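Local atomic coordinates of MutT/nudix family protein (PDB entry 4HFQ), a protein that hydrolyses UDP-linked precursors of peptidoglycan biosynthesis, acting as a UDP-X diphosphatase of the Nudix family. Residues T17-T22 / A64-L69; M70-W75 / F146-K151. One frame throughout, in Å; residues are numbered along the deposited sequence. Where two conformers were deposited one is given.

Contact 1 of 2, residues T17-T22 / A64-L69; sequences TDTGLT and AYATPL. With EDO (1,2-ethanediol), chain Y; EDO (1,2-ethanediol), chain N.
T22 meets A64 and Y65 because chi1 of T22, -69°, sets OG1 beside its own backbone N and CG2 anti to it, giving the loop a hydroxyl and a methyl at once. The contact joins the C-terminal part of helix 3-23, in the N-terminal helical region, to the irregular linker that runs into the first strand of the Nudix fold. T22 OG1 donates to A64 O over 2.6 Å, a short bond. The donor lies in the carbonyl plane, on a lone pair, with a C=O...OG1 angle of 130°. CB of Y65 points away from the helix, yet the ring swings back, and T22 CG2 packs 3.8 Å from Y65 CE1, the two side chains crossing at about a right angle. K141 (cation-pi) and F99 of the second subunit also meet the Y65 ring, so it takes part in both the helix contact and the dimer interface.

One turn earlier on the helix, T19 repeats this rotamer, and its OG1 comes 4.0 Å from the CB of A66. The polar link here is indirect: a water donates to T19 OG1 at 2.8 Å and accepts from A66 N at 2.9 Å. T19 OG1 itself donates to A15 O inside the helix, so two bonds hold the hydroxyl. The carboxylate of D18 is engaged by R37 of helix 27-47 in a salt bridge. The contact buries 208 Å² in all, at the surface, and one water bridges it. On A66 the carbonyl is taken by an ethanediol, whose O1 donates to A66 O at 2.7 Å.

Contact 2 of 2, residues M70-W75 / F146-K151; sequences MDVRAW and FVFGCK. With SO4 (sulfate ion), chain F.
D71, R73 and W75 exchange five backbone hydrogen bonds with F146, F148 and C150, the zigzag of a parallel strand pair. F146 N donates to D71 O (2.9 Å) and R73 N returns a bond to F146 O (2.8 Å). F148 N to R73 O, W75 N to F148 O and C150 N to W75 O continue the pattern. The bond from R73 N is the most bent, 136° at the hydrogen, whereas the last three are nearly straight. CA-H...O contacts, as from V147 CA to R73 O, lie between them. The strand directions differ by 31°, the usual twist of a parallel pair.

Within strand 69-78, R73 grips D71 side-on: NE bonds D71 OD2 at 2.9 Å and NH2 bonds D71 OD1 at 2.9 Å, each on a syn lone pair. A bend at chi2 (-70°) turns CD of R73 aside from an extended course. K145 forms a second salt bridge, with D71 OD2, so that oxygen has two partners. NH1 donates to L95 O and to a sulfate, with R73 NH1 to sulfate O4 at 2.9 Å near the guanidinium plane.

On the face of V72 and A74, V72 CG1 sits 4.1 Å from F148 CE2, at the edge of that ring, and A74 CB meets the sulfur of C150. D71 O lies at the edge of the F146 ring. The other face carries W75 CB against V147 CG1 at 4.0 Å.

This is the central parallel pair of the alpha/beta/alpha Nudix sandwich: helix 106-118 covers V72, A74 and F148, helix 184-194 covers W75 and V147, strand 93-99 flanks 70-75, and strand 120-132 flanks 146-151.

How the contacts relate
From the N terminus, the chain leaves helix 3-23, runs through helices 27-47 and 52-59, and returns in the linker, where contact 1 closes a loop with 41 residues between its segments. Contact 2 opens at the very next residue and closes a second loop of 70 intervening residues, containing strands 81-87, 93-99 and 120-132 and helix 106-118. The two loops are therefore in series, neither nested nor crossed. Contact 1 ties the helical region to the linker, contact 2 joins strands 69-78 and 143-153 within the Nudix sheet, and their centres lie 26 Å apart. Both reach the second subunit: T67 OG1 of one chain bonds M70 N of the other.

Contact 1 of 2, residues T17-T22 / A64-L69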
# COMPACT_ATOMS: atom_id res chain seq x y z
N THR A 17 -5.59 8.10 -12.60
CA THR A 17 -5.89 7.91 -14.00
C THR A 17 -6.19 6.44 -14.31
O THR A 17 -7.13 6.13 -15.06
CB THR A 17 -4.74 8.47 -14.85
OG1 THR A 17 -4.58 9.87 -14.57
CG2 THR A 17 -5.02 8.26 -16.31
N ASP A 18 -5.43 5.53 -13.72
CA ASP A 18 -5.65 4.10 -13.88
C ASP A 18 -6.97 3.65 -13.25
O ASP A 18 -7.69 2.84 -13.83
CB ASP A 18 -4.42 3.34 -13.37
CG ASP A 18 -3.20 3.58 -14.29
OD1 ASP A 18 -3.33 4.28 -15.32
OD2 ASP A 18 -2.12 3.07 -14.00
N THR A 19 -7.30 4.23 -12.10
CA THR A 19 -8.58 3.96 -11.47
C THR A 19 -9.73 4.43 -12.37
O THR A 19 -10.72 3.71 -12.54
CB THR A 19 -8.64 4.63 -10.09
OG1 THR A 19 -7.56 4.14 -9.29
CG2 THR A 19 -9.94 4.35 -9.37
N GLY A 20 -9.57 5.60 -12.99
CA GLY A 20 -10.56 6.09 -13.96
C GLY A 20 -10.72 5.13 -15.13
O GLY A 20 -11.85 4.81 -15.51
N LEU A 21 -9.62 4.62 -15.68
CA LEU A 21 -9.74 3.70 -16.80
C LEU A 21 -10.47 2.43 -16.43
O LEU A 21 -11.26 1.90 -17.22
CB LEU A 21 -8.37 3.40 -17.39
CG LEU A 21 -7.77 4.59 -18.14
CD1 LEU A 21 -6.28 4.37 -18.40
CD2 LEU A 21 -8.55 4.85 -19.43
N THR A 22 -10.20 1.92 -15.22
CA THR A 22 -10.86 0.69 -14.79
C THR A 22 -12.34 0.88 -14.50
O THR A 22 -13.15 0.02 -14.84
CB THR A 22 -10.11 0.10 -13.59
OG1 THR A 22 -8.85 -0.36 -14.07
CG2 THR A 22 -10.87 -1.08 -12.95
N ALA A 64 -5.04 -3.73 -12.97
CA ALA A 64 -6.25 -2.92 -13.20
C ALA A 64 -6.65 -2.11 -11.96
O ALA A 64 -7.40 -1.13 -12.07
CB ALA A 64 -7.41 -3.80 -13.65
N TYR A 65 -6.16 -2.50 -10.78
CA TYR A 65 -6.50 -1.82 -9.52
C TYR A 65 -5.24 -1.24 -8.93
O TYR A 65 -4.34 -2.00 -8.54
CB TYR A 65 -7.19 -2.80 -8.57
CG TYR A 65 -8.40 -3.39 -9.24
CD1 TYR A 65 -9.62 -2.72 -9.20
CD2 TYR A 65 -8.30 -4.56 -10.00
CE1 TYR A 65 -10.73 -3.22 -9.87
CE2 TYR A 65 -9.41 -5.06 -10.68
CZ TYR A 65 -10.62 -4.39 -10.61
OH TYR A 65 -11.71 -4.90 -11.28
N ALA A 66 -5.20 0.08 -8.86
CA ALA A 66 -4.03 0.82 -8.37
C ALA A 66 -4.05 0.90 -6.85
O ALA A 66 -4.81 1.66 -6.27
CB ALA A 66 -4.01 2.22 -8.98
N THR A 67 -3.25 0.07 -6.21
CA THR A 67 -3.10 0.09 -4.75
C THR A 67 -1.61 0.06 -4.44
O THR A 67 -0.80 -0.32 -5.27
CB THR A 67 -3.80 -1.10 -4.02
OG1 THR A 67 -3.01 -2.29 -4.11
CG2 THR A 67 -5.22 -1.37 -4.57
N PRO A 68 -1.23 0.40 -3.21
CA PRO A 68 0.13 0.10 -2.78
C PRO A 68 0.42 -1.39 -2.94
O PRO A 68 -0.48 -2.23 -2.77
CB PRO A 68 0.13 0.53 -1.31
CG PRO A 68 -0.91 1.60 -1.23
CD PRO A 68 -1.99 1.11 -2.16
N LEU A 69 1.66 -1.70 -3.30
CA LEU A 69 2.08 -3.08 -3.53
C LEU A 69 2.65 -3.72 -2.28
O LEU A 69 3.09 -3.02 -1.36
CB LEU A 69 3.11 -3.11 -4.64
CG LEU A 69 2.69 -2.55 -6.00
CD1 LEU A 69 3.87 -2.61 -6.97
CD2 LEU A 69 1.51 -3.33 -6.55
C1 EDO Y . -0.70 -4.78 0.97
O1 EDO Y . -2.10 -5.01 1.15
C2 EDO Y . -0.47 -3.93 -0.30
O2 EDO Y . -0.89 -4.58 -1.55
C1 EDO N . -8.00 1.84 -6.18
O1 EDO N . -7.22 1.94 -4.98
C2 EDO N . -9.45 2.26 -5.95
O2 EDO N . -9.50 3.49 -5.20
O HOH W 1 -7.81 1.37 -8.94

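Contact 2 of 2, residues M70-W75 / F146-K151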
# COMPACT_ATOMS: atom_id res chain seq x y z
N MET A 70 2.61 -5.05 -2.22
CA MET A 70 3.19 -5.80 -1.11
C MET A 70 4.69 -6.01 -1.26
O MET A 70 5.18 -6.41 -2.32
CB MET A 70 2.51 -7.18 -0.96
CG MET A 70 3.14 -8.08 0.11
SD MET A 70 2.29 -9.66 0.31
CE MET A 70 0.70 -9.13 -0.34
N ASP A 71 5.41 -5.70 -0.19
CA ASP A 71 6.80 -6.15 -0.02
C ASP A 71 6.86 -6.83 1.34
O ASP A 71 6.25 -6.36 2.32
CB ASP A 71 7.78 -4.97 -0.09
CG ASP A 71 9.22 -5.38 0.08
OD1 ASP A 71 9.84 -5.77 -0.91
OD2 ASP A 71 9.75 -5.30 1.21
N VAL A 72 7.55 -7.96 1.39
CA VAL A 72 7.73 -8.70 2.66
C VAL A 72 9.20 -8.83 3.00
O VAL A 72 10.04 -8.98 2.11
CB VAL A 72 7.04 -10.10 2.65
CG1 VAL A 72 5.53 -9.95 2.52
CG2 VAL A 72 7.60 -11.03 1.57
N ARG A 73 9.51 -8.74 4.29
CA ARG A 73 10.88 -8.83 4.77
C ARG A 73 10.92 -9.66 6.03
O ARG A 73 9.94 -9.70 6.80
CB ARG A 73 11.48 -7.45 5.09
CG ARG A 73 11.59 -6.51 3.90
CD ARG A 73 12.66 -6.99 2.93
NE ARG A 73 12.34 -6.55 1.56
CZ ARG A 73 13.10 -6.80 0.50
NH1 ARG A 73 14.27 -7.42 0.63
NH2 ARG A 73 12.71 -6.40 -0.70
N ALA A 74 12.06 -10.32 6.25
CA ALA A 74 12.29 -11.16 7.42
C ALA A 74 13.34 -10.54 8.34
O ALA A 74 14.42 -10.18 7.90
CB ALA A 74 12.76 -12.54 6.98
N TRP A 75 12.99 -10.48 9.61
CA TRP A 75 13.87 -10.04 10.69
C TRP A 75 14.25 -11.25 11.50
O TRP A 75 13.44 -11.81 12.23
CB TRP A 75 13.13 -9.02 11.52
CG TRP A 75 13.89 -8.51 12.71
CD1 TRP A 75 13.87 -8.98 14.02
CD2 TRP A 75 14.79 -7.36 12.71
NE1 TRP A 75 14.67 -8.19 14.81
CE2 TRP A 75 15.26 -7.21 14.09
CE3 TRP A 75 15.24 -6.46 11.74
CZ2 TRP A 75 16.15 -6.21 14.45
CZ3 TRP A 75 16.13 -5.46 12.13
CH2 TRP A 75 16.55 -5.33 13.46
N PHE A 146 5.92 -5.16 4.89
CA PHE A 146 5.70 -5.97 6.10
C PHE A 146 7.06 -6.50 6.53
O PHE A 146 7.79 -7.08 5.72
CB PHE A 146 4.85 -7.19 5.77
CG PHE A 146 3.42 -6.89 5.41
CD1 PHE A 146 3.08 -6.54 4.12
CD2 PHE A 146 2.41 -7.00 6.37
CE1 PHE A 146 1.76 -6.29 3.77
CE2 PHE A 146 1.09 -6.74 6.03
CZ PHE A 146 0.76 -6.36 4.74
N VAL A 147 7.40 -6.32 7.80
CA VAL A 147 8.62 -6.93 8.34
C VAL A 147 8.21 -7.89 9.45
O VAL A 147 7.69 -7.47 10.49
CB VAL A 147 9.61 -5.89 8.88
CG1 VAL A 147 10.89 -6.60 9.28
CG2 VAL A 147 9.88 -4.81 7.83
N PHE A 148 8.43 -9.19 9.19
CA PHE A 148 8.06 -10.26 10.10
C PHE A 148 9.27 -10.70 10.90
O PHE A 148 10.34 -10.95 10.34
CB PHE A 148 7.56 -11.47 9.31
CG PHE A 148 6.27 -11.22 8.57
CD1 PHE A 148 5.04 -11.35 9.22
CD2 PHE A 148 6.28 -10.90 7.22
CE1 PHE A 148 3.85 -11.15 8.53
CE2 PHE A 148 5.09 -10.71 6.52
CZ PHE A 148 3.88 -10.83 7.18
N GLY A 149 9.10 -10.80 12.21
CA GLY A 149 10.13 -11.47 13.03
C GLY A 149 10.04 -12.97 12.81
O GLY A 149 8.96 -13.55 13.00
N CYS A 150 11.16 -13.58 12.40
CA CYS A 150 11.20 -15.00 12.04
C CYS A 150 12.36 -15.71 12.69
O CYS A 150 13.37 -15.10 13.03
CB CYS A 150 11.29 -15.21 10.52
SG CYS A 150 10.02 -14.40 9.55
N LYS A 151 12.19 -17.02 12.86
CA LYS A 151 13.25 -17.88 13.38
C LYS A 151 13.60 -18.92 12.32
O LYS A 151 12.70 -19.51 11.72
CB LYS A 151 12.77 -18.54 14.67
CG LYS A 151 13.70 -19.62 15.22
CD LYS A 151 13.12 -20.24 16.48
CE LYS A 151 14.00 -21.40 16.93
NZ LYS A 151 13.70 -21.87 18.32
S SO4 F . 16.60 -9.47 -1.69
O1 SO4 F . 17.78 -9.49 -2.60
O2 SO4 F . 15.46 -10.10 -2.39
O3 SO4 F . 16.90 -10.21 -0.45
O4 SO4 F . 16.26 -8.08 -1.33